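Local coordinates for protein photosystem II stability/assembly factor HCF136, chloroplastic (Cyanidioschyzon merolae, PDB 5OJ3) that is probably essential for photosystem II biogenesis, being required for an early assembly intermediate that includes D2 and cytochrome b559, at residues A[246-250]-A[300-304]; A[268-274]-A[285-289]; A[306-310]-A[351-356]; A[329-335]-A[363-369]. All coordinates share one frame; numbering follows the deposited sequence.

Interaction 1. Residues A[246-250]-A[300-304]; sequences VRETI and SDFWT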
loop_
_atom_site.group_PDB
_atom_site.type_symbol
_atom_site.label_atom_id
_atom_site.label_comp_id
_atom_site.label_asym_id
_atom_site.label_seq_id
_atom_site.Cartn_x
_atom_site.Cartn_y
_atom_site.Cartn_z
ATOM N N VAL A 246 -15.556 9.460 8.336
ATOM C CA VAL A 246 -15.660 10.555 7.379
ATOM C C VAL A 246 -17.139 10.806 7.119
ATOM O O VAL A 246 -17.824 9.972 6.513
ATOM C CB VAL A 246 -14.910 10.245 6.077
ATOM C CG1 VAL A 246 -14.580 11.528 5.341
ATOM C CG2 VAL A 246 -13.640 9.458 6.373
ATOM N N ARG A 247 -17.633 11.959 7.579
ATOM C CA ARG A 247 -19.034 12.308 7.361
ATOM C C ARG A 247 -19.354 12.430 5.878
ATOM O O ARG A 247 -20.433 12.021 5.431
ATOM C CB ARG A 247 -19.367 13.622 8.071
ATOM C CG ARG A 247 -19.510 13.533 9.577
ATOM C CD ARG A 247 -19.855 14.897 10.154
ATOM N NE ARG A 247 -21.220 15.299 9.824
ATOM C CZ ARG A 247 -22.174 15.514 10.723
ATOM N NH1 ARG A 247 -21.912 15.372 12.014
ATOM N NH2 ARG A 247 -23.390 15.875 10.333
ATOM N N GLU A 248 -18.426 12.979 5.098
ATOM C CA GLU A 248 -18.699 13.437 3.743
ATOM C C GLU A 248 -18.063 12.492 2.731
ATOM O O GLU A 248 -16.851 12.255 2.773
ATOM C CB GLU A 248 -18.176 14.860 3.545
ATOM C CG GLU A 248 -18.939 15.658 2.508
ATOM C CD GLU A 248 -18.457 17.090 2.411
ATOM O OE1 GLU A 248 -17.380 17.393 2.964
ATOM O OE2 GLU A 248 -19.156 17.911 1.782
ATOM N N THR A 249 -18.882 11.966 1.823
ATOM C CA THR A 249 -18.375 11.145 0.735
ATOM C C THR A 249 -17.519 11.990 -0.206
ATOM O O THR A 249 -17.636 13.217 -0.265
ATOM C CB THR A 249 -19.529 10.495 -0.028
ATOM O OG1 THR A 249 -20.107 11.446 -0.933
ATOM C CG2 THR A 249 -20.601 10.016 0.945
ATOM N N ILE A 250 -16.637 11.312 -0.943
ATOM C CA ILE A 250 -15.654 12.018 -1.763
ATOM C C ILE A 250 -16.343 12.812 -2.867
ATOM O O ILE A 250 -15.998 13.973 -3.122
ATOM C CB ILE A 250 -14.621 11.025 -2.328
ATOM C CG1 ILE A 250 -13.702 10.531 -1.208
ATOM C CG2 ILE A 250 -13.808 11.667 -3.439
ATOM C CD1 ILE A 250 -12.742 9.445 -1.637
ATOM N N SER A 300 -10.636 15.274 10.372
ATOM C CA SER A 300 -11.284 16.011 9.299
ATOM C C SER A 300 -12.488 15.240 8.774
ATOM O O SER A 300 -12.506 14.006 8.753
ATOM C CB SER A 300 -10.302 16.288 8.158
ATOM O OG SER A 300 -9.781 15.085 7.622
ATOM N N ASP A 301 -13.498 15.987 8.340
ATOM C CA ASP A 301 -14.777 15.421 7.939
ATOM C C ASP A 301 -14.808 15.006 6.476
ATOM O O ASP A 301 -15.859 14.579 5.991
ATOM C CB ASP A 301 -15.904 16.423 8.217
ATOM C CG ASP A 301 -16.119 16.662 9.697
ATOM O OD1 ASP A 301 -16.230 15.669 10.449
ATOM O OD2 ASP A 301 -16.174 17.838 10.112
ATOM N N PHE A 302 -13.693 15.129 5.764
ATOM C CA PHE A 302 -13.679 14.827 4.345
ATOM C C PHE A 302 -12.247 14.596 3.887
ATOM O O PHE A 302 -11.299 15.088 4.505
ATOM C CB PHE A 302 -14.320 15.975 3.553
ATOM C CG PHE A 302 -13.723 17.333 3.852
ATOM C CD1 PHE A 302 -14.366 18.220 4.699
ATOM C CD2 PHE A 302 -12.487 17.693 3.329
ATOM C CE1 PHE A 302 -13.811 19.456 4.986
ATOM C CE2 PHE A 302 -11.932 18.929 3.610
ATOM C CZ PHE A 302 -12.592 19.808 4.440
ATOM N N TRP A 303 -12.102 13.832 2.807
ATOM C CA TRP A 303 -10.823 13.795 2.116
ATOM C C TRP A 303 -10.548 15.165 1.509
ATOM O O TRP A 303 -11.464 15.876 1.082
ATOM C CB TRP A 303 -10.809 12.730 1.017
ATOM C CG TRP A 303 -10.830 11.302 1.483
ATOM C CD1 TRP A 303 -11.908 10.601 1.943
ATOM C CD2 TRP A 303 -9.725 10.387 1.493
ATOM N NE1 TRP A 303 -11.537 9.314 2.255
ATOM C CE2 TRP A 303 -10.203 9.157 1.987
ATOM C CE3 TRP A 303 -8.377 10.492 1.137
ATOM C CZ2 TRP A 303 -9.379 8.042 2.137
ATOM C CZ3 TRP A 303 -7.561 9.384 1.288
ATOM C CH2 TRP A 303 -8.065 8.176 1.781
ATOM N N THR A 304 -9.273 15.530 1.455
ATOM C CA THR A 304 -8.890 16.790 0.847
ATOM C C THR A 304 -8.295 16.504 -0.518
ATOM O O THR A 304 -7.328 15.731 -0.610
ATOM C CB THR A 304 -7.886 17.532 1.725
ATOM O OG1 THR A 304 -8.453 17.738 3.027
ATOM C CG2 THR A 304 -7.550 18.889 1.120
#

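Interaction 2. Residues A[268-274]-A[285-289]; sequences FTGSIVS and AIPSR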
loop_
_atom_site.group_PDB
_atom_site.type_symbol
_atom_site.label_atom_id
_atom_site.label_comp_id
_atom_site.label_asym_id
_atom_site.label_seq_id
_atom_site.Cartn_x
_atom_site.Cartn_y
_atom_site.Cartn_z
ATOM N N PHE A 268 -15.811 11.805 -12.498
ATOM C CA PHE A 268 -15.176 10.972 -11.482
ATOM C C PHE A 268 -15.846 9.607 -11.407
ATOM O O PHE A 268 -16.951 9.477 -10.869
ATOM C CB PHE A 268 -15.208 11.664 -10.121
ATOM C CG PHE A 268 -14.537 10.877 -9.032
ATOM C CD1 PHE A 268 -13.169 10.683 -9.043
ATOM C CD2 PHE A 268 -15.273 10.329 -7.997
ATOM C CE1 PHE A 268 -12.551 9.956 -8.045
ATOM C CE2 PHE A 268 -14.652 9.605 -6.993
ATOM C CZ PHE A 268 -13.293 9.417 -7.020
ATOM N N THR A 269 -15.174 8.592 -11.946
ATOM C CA THR A 269 -15.472 7.215 -11.577
ATOM C C THR A 269 -15.262 7.063 -10.078
ATOM O O THR A 269 -14.174 7.345 -9.566
ATOM C CB THR A 269 -14.580 6.249 -12.350
ATOM O OG1 THR A 269 -13.212 6.453 -11.976
ATOM C CG2 THR A 269 -14.729 6.473 -13.848
ATOM N N GLY A 270 -16.293 6.611 -9.373
ATOM C CA GLY A 270 -16.298 6.763 -7.934
ATOM C C GLY A 270 -15.594 5.698 -7.118
ATOM O O GLY A 270 -16.144 5.216 -6.124
ATOM N N SER A 271 -14.375 5.331 -7.510
ATOM C CA SER A 271 -13.544 4.469 -6.685
ATOM C C SER A 271 -12.134 5.039 -6.612
ATOM O O SER A 271 -11.726 5.860 -7.438
ATOM C CB SER A 271 -13.498 3.037 -7.234
ATOM O OG SER A 271 -14.790 2.455 -7.254
ATOM N N ILE A 272 -11.390 4.581 -5.607
ATOM C CA ILE A 272 -10.034 5.046 -5.353
ATOM C C ILE A 272 -9.074 3.864 -5.424
ATOM O O ILE A 272 -9.469 2.698 -5.334
ATOM C CB ILE A 272 -9.913 5.785 -4.005
ATOM C CG1 ILE A 272 -10.018 4.802 -2.838
ATOM C CG2 ILE A 272 -10.958 6.891 -3.905
ATOM C CD1 ILE A 272 -10.018 5.467 -1.478
ATOM N N VAL A 273 -7.787 4.184 -5.579
ATOM C CA VAL A 273 -6.747 3.195 -5.833
ATOM C C VAL A 273 -5.542 3.575 -4.979
ATOM O O VAL A 273 -5.348 4.739 -4.627
ATOM C CB VAL A 273 -6.387 3.128 -7.346
ATOM C CG1 VAL A 273 -5.103 2.338 -7.608
ATOM C CG2 VAL A 273 -7.554 2.566 -8.158
ATOM N N SER A 274 -4.735 2.569 -4.633
ATOM C CA SER A 274 -3.409 2.775 -4.046
ATOM C C SER A 274 -3.500 3.575 -2.746
ATOM O O SER A 274 -2.882 4.629 -2.580
ATOM C CB SER A 274 -2.470 3.459 -5.044
ATOM O OG SER A 274 -1.270 3.871 -4.415
ATOM N N ALA A 285 -4.528 8.480 -1.050
ATOM C CA ALA A 285 -5.156 7.614 -2.035
ATOM C C ALA A 285 -5.212 8.372 -3.351
ATOM O O ALA A 285 -4.843 9.547 -3.432
ATOM C CB ALA A 285 -6.552 7.177 -1.583
ATOM N N ILE A 286 -5.679 7.687 -4.386
ATOM C CA ILE A 286 -5.698 8.276 -5.717
ATOM C C ILE A 286 -6.998 7.867 -6.399
ATOM O O ILE A 286 -7.476 6.741 -6.199
ATOM C CB ILE A 286 -4.453 7.858 -6.514
ATOM C CG1 ILE A 286 -4.148 8.865 -7.605
ATOM C CG2 ILE A 286 -4.617 6.487 -7.153
ATOM C CD1 ILE A 286 -2.846 8.595 -8.219
ATOM N N PRO A 287 -7.628 8.748 -7.168
ATOM C CA PRO A 287 -8.781 8.330 -7.967
ATOM C C PRO A 287 -8.385 7.332 -9.043
ATOM O O PRO A 287 -7.221 7.224 -9.439
ATOM C CB PRO A 287 -9.283 9.640 -8.584
ATOM C CG PRO A 287 -8.137 10.592 -8.470
ATOM C CD PRO A 287 -7.426 10.204 -7.215
ATOM N N SER A 288 -9.391 6.583 -9.502
ATOM C CA SER A 288 -9.166 5.493 -10.450
ATOM C C SER A 288 -8.401 5.958 -11.684
ATOM O O SER A 288 -7.572 5.218 -12.226
ATOM C CB SER A 288 -10.502 4.866 -10.851
ATOM O OG SER A 288 -11.055 4.121 -9.778
ATOM N N ARG A 289 -8.658 7.182 -12.136
ATOM C CA ARG A 289 -8.102 7.675 -13.388
ATOM C C ARG A 289 -6.949 8.649 -13.177
ATOM O O ARG A 289 -6.541 9.324 -14.127
ATOM C CB ARG A 289 -9.204 8.343 -14.218
ATOM C CG ARG A 289 -10.230 7.386 -14.824
ATOM C CD ARG A 289 -9.830 6.951 -16.227
ATOM N NE ARG A 289 -10.691 5.890 -16.747
ATOM C CZ ARG A 289 -11.771 6.095 -17.497
ATOM N NH1 ARG A 289 -12.139 7.329 -17.819
ATOM N NH2 ARG A 289 -12.489 5.065 -17.922
#

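Interaction 3. Residues A[306-310]-A[351-356]; sequences HARST and TIAFDM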
loop_
_atom_site.group_PDB
_atom_site.type_symbol
_atom_site.label_atom_id
_atom_site.label_comp_id
_atom_site.label_asym_id
_atom_site.label_seq_id
_atom_site.Cartn_x
_atom_site.Cartn_y
_atom_site.Cartn_z
ATOM N N HIS A 306 -6.212 17.275 -4.042
ATOM C CA HIS A 306 -5.041 18.044 -4.440
ATOM C C HIS A 306 -4.770 17.869 -5.928
ATOM O O HIS A 306 -4.812 16.748 -6.442
ATOM C CB HIS A 306 -3.819 17.622 -3.621
ATOM C CG HIS A 306 -4.069 17.596 -2.146
ATOM N ND1 HIS A 306 -3.738 18.648 -1.320
ATOM C CD2 HIS A 306 -4.614 16.648 -1.348
ATOM C CE1 HIS A 306 -4.073 18.353 -0.077
ATOM N NE2 HIS A 306 -4.606 17.144 -0.067
ATOM N N ALA A 307 -4.497 18.976 -6.612
ATOM C CA ALA A 307 -4.191 18.928 -8.036
ATOM C C ALA A 307 -2.838 18.271 -8.282
ATOM O O ALA A 307 -1.875 18.485 -7.537
ATOM C CB ALA A 307 -4.203 20.336 -8.630
ATOM N N ARG A 308 -2.776 17.446 -9.323
ATOM C CA ARG A 308 -1.515 16.842 -9.714
ATOM C C ARG A 308 -0.580 17.902 -10.288
ATOM O O ARG A 308 -0.991 18.998 -10.681
ATOM C CB ARG A 308 -1.759 15.705 -10.714
ATOM C CG ARG A 308 -2.510 16.092 -11.988
ATOM C CD ARG A 308 -2.637 14.896 -12.931
ATOM N NE ARG A 308 -3.809 14.998 -13.799
ATOM C CZ ARG A 308 -3.814 15.587 -14.990
ATOM N NH1 ARG A 308 -2.702 16.128 -15.468
ATOM N NH2 ARG A 308 -4.929 15.632 -15.705
ATOM N N SER A 309 0.701 17.553 -10.333
ATOM C CA SER A 309 1.757 18.462 -10.751
ATOM C C SER A 309 2.338 18.068 -12.099
ATOM O O SER A 309 3.463 18.447 -12.423
ATOM C CB SER A 309 2.864 18.513 -9.700
ATOM O OG SER A 309 3.425 17.228 -9.495
ATOM N N THR A 310 1.593 17.327 -12.901
ATOM C CA THR A 310 2.151 16.797 -14.127
ATOM C C THR A 310 1.319 17.139 -15.343
ATOM O O THR A 310 0.132 17.467 -15.263
ATOM C CB THR A 310 2.290 15.271 -14.083
ATOM O OG1 THR A 310 1.063 14.680 -13.591
ATOM C CG2 THR A 310 3.459 14.890 -13.203
ATOM N N THR A 351 -1.650 24.067 -3.735
ATOM C CA THR A 351 -1.145 22.913 -4.485
ATOM C C THR A 351 0.244 22.452 -4.044
ATOM O O THR A 351 1.203 23.229 -4.038
ATOM C CB THR A 351 -1.141 23.231 -5.985
ATOM O OG1 THR A 351 -0.104 24.173 -6.281
ATOM C CG2 THR A 351 -2.487 23.806 -6.411
ATOM N N ILE A 352 0.321 21.179 -3.659
ATOM C CA ILE A 352 1.558 20.519 -3.247
ATOM C C ILE A 352 2.482 20.330 -4.445
ATOM O O ILE A 352 2.106 19.708 -5.446
ATOM C CB ILE A 352 1.255 19.175 -2.573
ATOM C CG1 ILE A 352 0.117 19.332 -1.561
ATOM C CG2 ILE A 352 2.507 18.613 -1.921
ATOM C CD1 ILE A 352 -0.109 18.109 -0.699
ATOM N N ALA A 353 3.698 20.863 -4.347
ATOM C CA ALA A 353 4.659 20.834 -5.446
ATOM C C ALA A 353 5.591 19.636 -5.285
ATOM O O ALA A 353 6.237 19.482 -4.243
ATOM C CB ALA A 353 5.464 22.132 -5.491
ATOM N N PHE A 354 5.658 18.790 -6.312
ATOM C CA PHE A 354 6.588 17.668 -6.335
ATOM C C PHE A 354 7.829 18.047 -7.127
ATOM O O PHE A 354 7.740 18.725 -8.152
ATOM C CB PHE A 354 5.979 16.406 -6.960
ATOM C CG PHE A 354 4.888 15.772 -6.144
ATOM C CD1 PHE A 354 3.745 16.469 -5.802
ATOM C CD2 PHE A 354 5.035 14.473 -5.684
ATOM C CE1 PHE A 354 2.752 15.873 -5.051
ATOM C CE2 PHE A 354 4.048 13.873 -4.928
ATOM C CZ PHE A 354 2.907 14.573 -4.610
ATOM N N ASP A 355 8.985 17.599 -6.650
ATOM C CA ASP A 355 10.241 17.779 -7.367
ATOM C C ASP A 355 10.469 16.549 -8.238
ATOM O O ASP A 355 10.706 15.452 -7.723
ATOM C CB ASP A 355 11.397 17.987 -6.392
ATOM C CG ASP A 355 11.280 19.285 -5.615
ATOM O OD1 ASP A 355 10.566 20.199 -6.081
ATOM O OD2 ASP A 355 11.901 19.386 -4.535
ATOM N N MET A 356 10.410 16.733 -9.554
ATOM C CA MET A 356 10.513 15.610 -10.473
ATOM C C MET A 356 11.955 15.136 -10.594
ATOM O O MET A 356 12.907 15.917 -10.506
ATOM C CB MET A 356 9.962 15.977 -11.854
ATOM C CG MET A 356 8.517 16.436 -11.842
ATOM S SD MET A 356 7.450 15.066 -11.343
ATOM C CE MET A 356 6.016 15.933 -10.731
#

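Interaction 4. Residues A[329-335]-A[363-369]; sequences WETIRGG and GYGILDV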
loop_
_atom_site.group_PDB
_atom_site.type_symbol
_atom_site.label_atom_id
_atom_site.label_comp_id
_atom_site.label_asym_id
_atom_site.label_seq_id
_atom_site.Cartn_x
_atom_site.Cartn_y
_atom_site.Cartn_z
ATOM N N TRP A 329 5.652 10.563 -2.154
ATOM C CA TRP A 329 6.170 10.185 -3.458
ATOM C C TRP A 329 5.001 9.889 -4.387
ATOM O O TRP A 329 3.920 9.490 -3.946
ATOM C CB TRP A 329 7.090 8.961 -3.374
ATOM C CG TRP A 329 6.416 7.719 -2.867
ATOM C CD1 TRP A 329 6.393 7.267 -1.580
ATOM C CD2 TRP A 329 5.666 6.769 -3.638
ATOM N NE1 TRP A 329 5.679 6.095 -1.502
ATOM C CE2 TRP A 329 5.220 5.770 -2.751
ATOM C CE3 TRP A 329 5.327 6.668 -4.992
ATOM C CZ2 TRP A 329 4.454 4.684 -3.173
ATOM C CZ3 TRP A 329 4.566 5.590 -5.408
ATOM C CH2 TRP A 329 4.138 4.613 -4.502
ATOM N N GLU A 330 5.225 10.092 -5.680
ATOM C CA GLU A 330 4.213 9.796 -6.680
ATOM C C GLU A 330 4.880 9.148 -7.881
ATOM O O GLU A 330 6.062 9.371 -8.155
ATOM C CB GLU A 330 3.448 11.052 -7.121
ATOM C CG GLU A 330 4.257 12.024 -7.958
ATOM C CD GLU A 330 3.466 13.266 -8.316
ATOM O OE1 GLU A 330 2.327 13.408 -7.823
ATOM O OE2 GLU A 330 3.984 14.105 -9.082
ATOM N N THR A 331 4.105 8.336 -8.589
ATOM C CA THR A 331 4.552 7.699 -9.814
ATOM C C THR A 331 3.648 8.135 -10.951
ATOM O O THR A 331 2.424 7.994 -10.868
ATOM C CB THR A 331 4.510 6.177 -9.691
ATOM O OG1 THR A 331 5.643 5.717 -8.943
ATOM C CG2 THR A 331 4.505 5.540 -11.070
ATOM N N ILE A 332 4.243 8.659 -11.994
ATOM C CA ILE A 332 3.494 9.161 -13.131
ATOM C C ILE A 332 3.504 8.068 -14.193
ATOM O O ILE A 332 4.461 7.287 -14.293
ATOM C CB ILE A 332 4.119 10.479 -13.633
ATOM C CG1 ILE A 332 4.311 11.488 -12.486
ATOM C CG2 ILE A 332 3.242 11.121 -14.649
ATOM C CD1 ILE A 332 3.106 11.688 -11.571
ATOM N N ARG A 333 2.444 7.993 -14.998
ATOM C CA ARG A 333 2.430 6.975 -16.040
ATOM C C ARG A 333 3.506 7.257 -17.078
ATOM O O ARG A 333 3.798 8.409 -17.407
ATOM C CB ARG A 333 1.046 6.830 -16.673
ATOM C CG ARG A 333 0.104 6.144 -15.705
ATOM C CD ARG A 333 -1.253 5.713 -16.211
ATOM N NE ARG A 333 -2.222 6.785 -16.376
ATOM C CZ ARG A 333 -3.532 6.601 -16.246
ATOM N NH1 ARG A 333 -3.997 5.404 -15.922
ATOM N NH2 ARG A 333 -4.373 7.608 -16.407
ATOM N N GLY A 334 4.103 6.180 -17.583
ATOM C CA GLY A 334 5.269 6.276 -18.436
ATOM C C GLY A 334 6.574 6.515 -17.707
ATOM O O GLY A 334 7.551 6.931 -18.337
ATOM N N GLY A 335 6.624 6.269 -16.399
ATOM C CA GLY A 335 7.878 6.243 -15.676
ATOM C C GLY A 335 8.226 7.468 -14.858
ATOM O O GLY A 335 9.336 7.527 -14.314
ATOM N N GLY A 363 10.678 3.787 -20.933
ATOM C CA GLY A 363 9.266 4.106 -21.008
ATOM C C GLY A 363 8.420 3.339 -20.027
ATOM O O GLY A 363 7.220 3.598 -19.884
ATOM N N TYR A 364 9.049 2.411 -19.317
ATOM C CA TYR A 364 8.362 1.542 -18.379
ATOM C C TYR A 364 7.899 2.326 -17.158
ATOM O O TYR A 364 8.600 3.209 -16.662
ATOM C CB TYR A 364 9.298 0.410 -17.975
ATOM C CG TYR A 364 9.546 -0.556 -19.109
ATOM C CD1 TYR A 364 8.583 -1.486 -19.474
ATOM C CD2 TYR A 364 10.731 -0.519 -19.835
ATOM C CE1 TYR A 364 8.797 -2.363 -20.516
ATOM C CE2 TYR A 364 10.955 -1.395 -20.882
ATOM C CZ TYR A 364 9.983 -2.315 -21.215
ATOM O OH TYR A 364 10.184 -3.196 -22.251
ATOM N N GLY A 365 6.699 2.015 -16.687
ATOM C CA GLY A 365 6.126 2.719 -15.560
ATOM C C GLY A 365 6.569 2.145 -14.226
ATOM O O GLY A 365 6.789 0.946 -14.082
ATOM N N ILE A 366 6.706 3.029 -13.241
ATOM C CA ILE A 366 7.026 2.608 -11.883
ATOM C C ILE A 366 5.766 2.018 -11.268
ATOM O O ILE A 366 4.652 2.483 -11.538
ATOM C CB ILE A 366 7.552 3.788 -11.045
ATOM C CG1 ILE A 366 8.719 4.496 -11.744
ATOM C CG2 ILE A 366 7.978 3.314 -9.656
ATOM C CD1 ILE A 366 9.933 3.632 -11.951
ATOM N N LEU A 367 5.923 0.966 -10.468
ATOM C CA LEU A 367 4.773 0.321 -9.852
ATOM C C LEU A 367 4.697 0.506 -8.346
ATOM O O LEU A 367 3.592 0.528 -7.801
ATOM C CB LEU A 367 4.769 -1.178 -10.181
ATOM C CG LEU A 367 4.786 -1.480 -11.684
ATOM C CD1 LEU A 367 5.139 -2.931 -11.963
ATOM C CD2 LEU A 367 3.453 -1.121 -12.326
ATOM N N ASP A 368 5.831 0.648 -7.661
ATOM C CA ASP A 368 5.838 0.965 -6.238
ATOM C C ASP A 368 7.235 1.421 -5.835
ATOM O O ASP A 368 8.235 1.002 -6.430
ATOM C CB ASP A 368 5.398 -0.230 -5.381
ATOM C CG ASP A 368 5.429 0.078 -3.893
ATOM O OD1 ASP A 368 5.703 -0.842 -3.094
ATOM O OD2 ASP A 368 5.186 1.246 -3.520
ATOM N N VAL A 369 7.287 2.276 -4.815
ATOM C CA VAL A 369 8.525 2.848 -4.301
ATOM C C VAL A 369 8.545 2.663 -2.789
ATOM O O VAL A 369 7.527 2.869 -2.119
ATOM C CB VAL A 369 8.653 4.342 -4.670
ATOM C CG1 VAL A 369 9.816 4.987 -3.928
ATOM C CG2 VAL A 369 8.809 4.507 -6.174
#

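Interaction 1. Residues A[246-250]-A[300-304]
Two irregular loop segments run side by side, with Val246 opposite Asp301 (CA to CA 5.0 Å) and Glu248 opposite Phe302, and one backbone hydrogen bond joins them, from Glu248 N to Asp301 O at 3.2 Å. Val246 brings CG1 against the backbone, 3.6 Å from Phe302 CA. On the outer side the aliphatic part of Arg247 runs alongside Asp301, the arginine CD lying 3.7 Å from Asp301 OD1; the charged nitrogens stay farther off, so no salt bridge forms.

Glu248 has CG anti to its amide nitrogen (chi1 -152°), and its extended chain runs beside Phe302 until OE1 lies 3.4 Å from Phe302 CB. That oxygen is held by a salt bridge to Arg256, which also makes a cation-pi contact with the Phe302 ring, so acid and aromatic share one base.

Deeper in, Ile250 lays its CD1 over one face of the Trp303 indole in a CH-pi contact, 4.0 Å from the centroid of the five-membered ring. The indole nitrogen NE1 is hydrogen-bonded to Gly230 O. With an alanine in place of Trp303, Ile250 would probably face a gap and Gly230 O would lose its donor. Ile250 starts helix 250-254, which Thr249 caps through its side chain. These loops flank the outermost strands 243-244 and 304-307 of successive blades, and their contact is an inter-blade junction of the seven-bladed beta-propeller.

Interaction 2. Residues A[268-274]-A[285-289]
Val273 and Ile286 form the one hydrogen-bonded antiparallel pair of this contact. Val273 N donates to Ile286 O at 2.6 Å, and Ile286 N returns a bond to Val273 O at 3.0 Å. The next pair, Ile272 with Pro287, is non-hydrogen-bonded, and Ile272 CA comes to 3.2 Å from Ile286 O in a CA-H...O contact.

The close packing belongs to buried apolar groups. Phe268, its CG anti to the backbone N (chi1 -178°), turns a ring edge to Pro287, with CB of the proline near the ring plane and 3.3 Å from Phe268 CE1. The two side chains meet at about a right angle, and Phe292 touches both. Farther along, the CD1 methyl of Ile272 reaches Ala285 CB at 3.9 Å, while the far end of Ile286 leads away toward Ile314 and Ile317 of strand 314-319 in the following blade.

The solvent side is looser and more polar. There Ser271 O receives two weak bonds, from the backbone N and the OG of Ser288, and the hydroxyl of Ser271 itself is hydrogen-bonded to Ser228. Thr269 OG1 lies 3.3 Å from Ser288 CB, without a hydrogen bond. An inverse gamma turn centred on Gly270 leads into strand 272-273. The chain turns a corner at Ser274, and strands 272-273 and 275-277 both pair with strand 283-287, in the antiparallel manner of a beta-propeller blade.

Interaction 3. Residues A[306-310]-A[351-356]
The imidazole of His306 and the end of Ile352 meet obliquely, with the methyl CD1 off-centre with respect to the ring, 4.1 Å from its centroid and 30° from the ring normal. ND1 of His306 is the nearest ring atom, 3.7 Å from Ile352 CD1. A second ring, that of Phe293, meets the imidazole nearly parallel, and NE2 is hydrogen-bonded to Thr295 OG1; these partners fix the turn of the ring. The phenyl ring of Phe354 has Ile352 O at its edge, in the ring plane. Across the contact Ser309 OG approaches this phenylalanine obliquely, 3.7 Å from Phe354 CB.

No hydrogen bond crosses between the segments. Contact is made mainly by side chains, the nearest CA atoms being 6.1 Å apart at Ala307 and Thr351, where two methyl groups approach only loosely. Met356 bends at its second torsion (chi2 -66°) and carries CE to Ser309 and Thr310, its methyl 3.7 Å from Thr310 CG2. The Met356 and Thr310 side chains cross at about a right angle. Thr310 OG1 is turned to Arg312 O instead, which leaves its methyl to the methionine. Glu330 of strand 328-332 touches Ser309, Phe354 and Met356. Segment 306-310 leaves the outermost strand 304-307 of one blade, and segment 351-356 leads into the outermost strand 354-356 of the next, so this is an inter-blade contact through side chains, near the rim of the propeller.

Interaction 4. Residues A[329-335]-A[363-369]
Trp329 sets CG between its backbone N and carbonyl carbon (chi1 62°), which swings the indole across to Val369. There the CB of the valine sits over the centre of one ring face, a CH-pi contact at 4.0 Å from the centroid of the six-membered ring. Asp368 points its CB away from segment 329-335, yet its carboxylate comes back: with CG anti to the backbone N, Asp368 OD2 ends 3.5 Å from Trp329 CZ2. The carboxylate plane is tilted 45° against the ring. OD2 also takes a weak bond from Val369 N, while OD1 accepts one from Ile412 N, so both oxygens are engaged. An alanine at Trp329 would be likely to strip Val369 of the surface it rests on and open a gap between the two strands.

Next along, Thr331 and Ile366 cross at about a right angle, OG1 of the threonine lying 3.4 Å from Ile366 CG2. Past the end of strand 328-332 and ahead of strand 366-371, glycines bring the backbones together, with Gly335 N 3.7 Å from Gly365 CA. Gly335 has a positive phi and lies close against Tyr364 O.

No hydrogen bond crosses, and the strand axes, antiparallel at 171°, stay 7.2 Å apart. Strand 328-332 is the second of its blade and strand 366-371 the first of the following one, so this is face-to-face packing of two consecutive sheets, as between neighbouring blades of a beta-propeller.

Three of the four contacts join one blade to the next, whereas interaction 2 pairs strands within a single blade. Interactions 1 and 2 have centres about 15 Å apart and meet through Trp303 CZ3 and Ala285 CB at 3.8 Å, and through Ile250, which packs on both Ile272 and Phe268. Interactions 3 and 4, also about 15 Å between centres, are joined by Glu330, which lies in segment 329-335 but packs against Ser309, Phe354 and Met356. Thus one sheet meets strand 366-369 through Trp329 and Thr331 while Glu330 and Ile332 face the 306-310 segment. Interactions 1 and 4 remain about 12 Å apart at their nearest atoms.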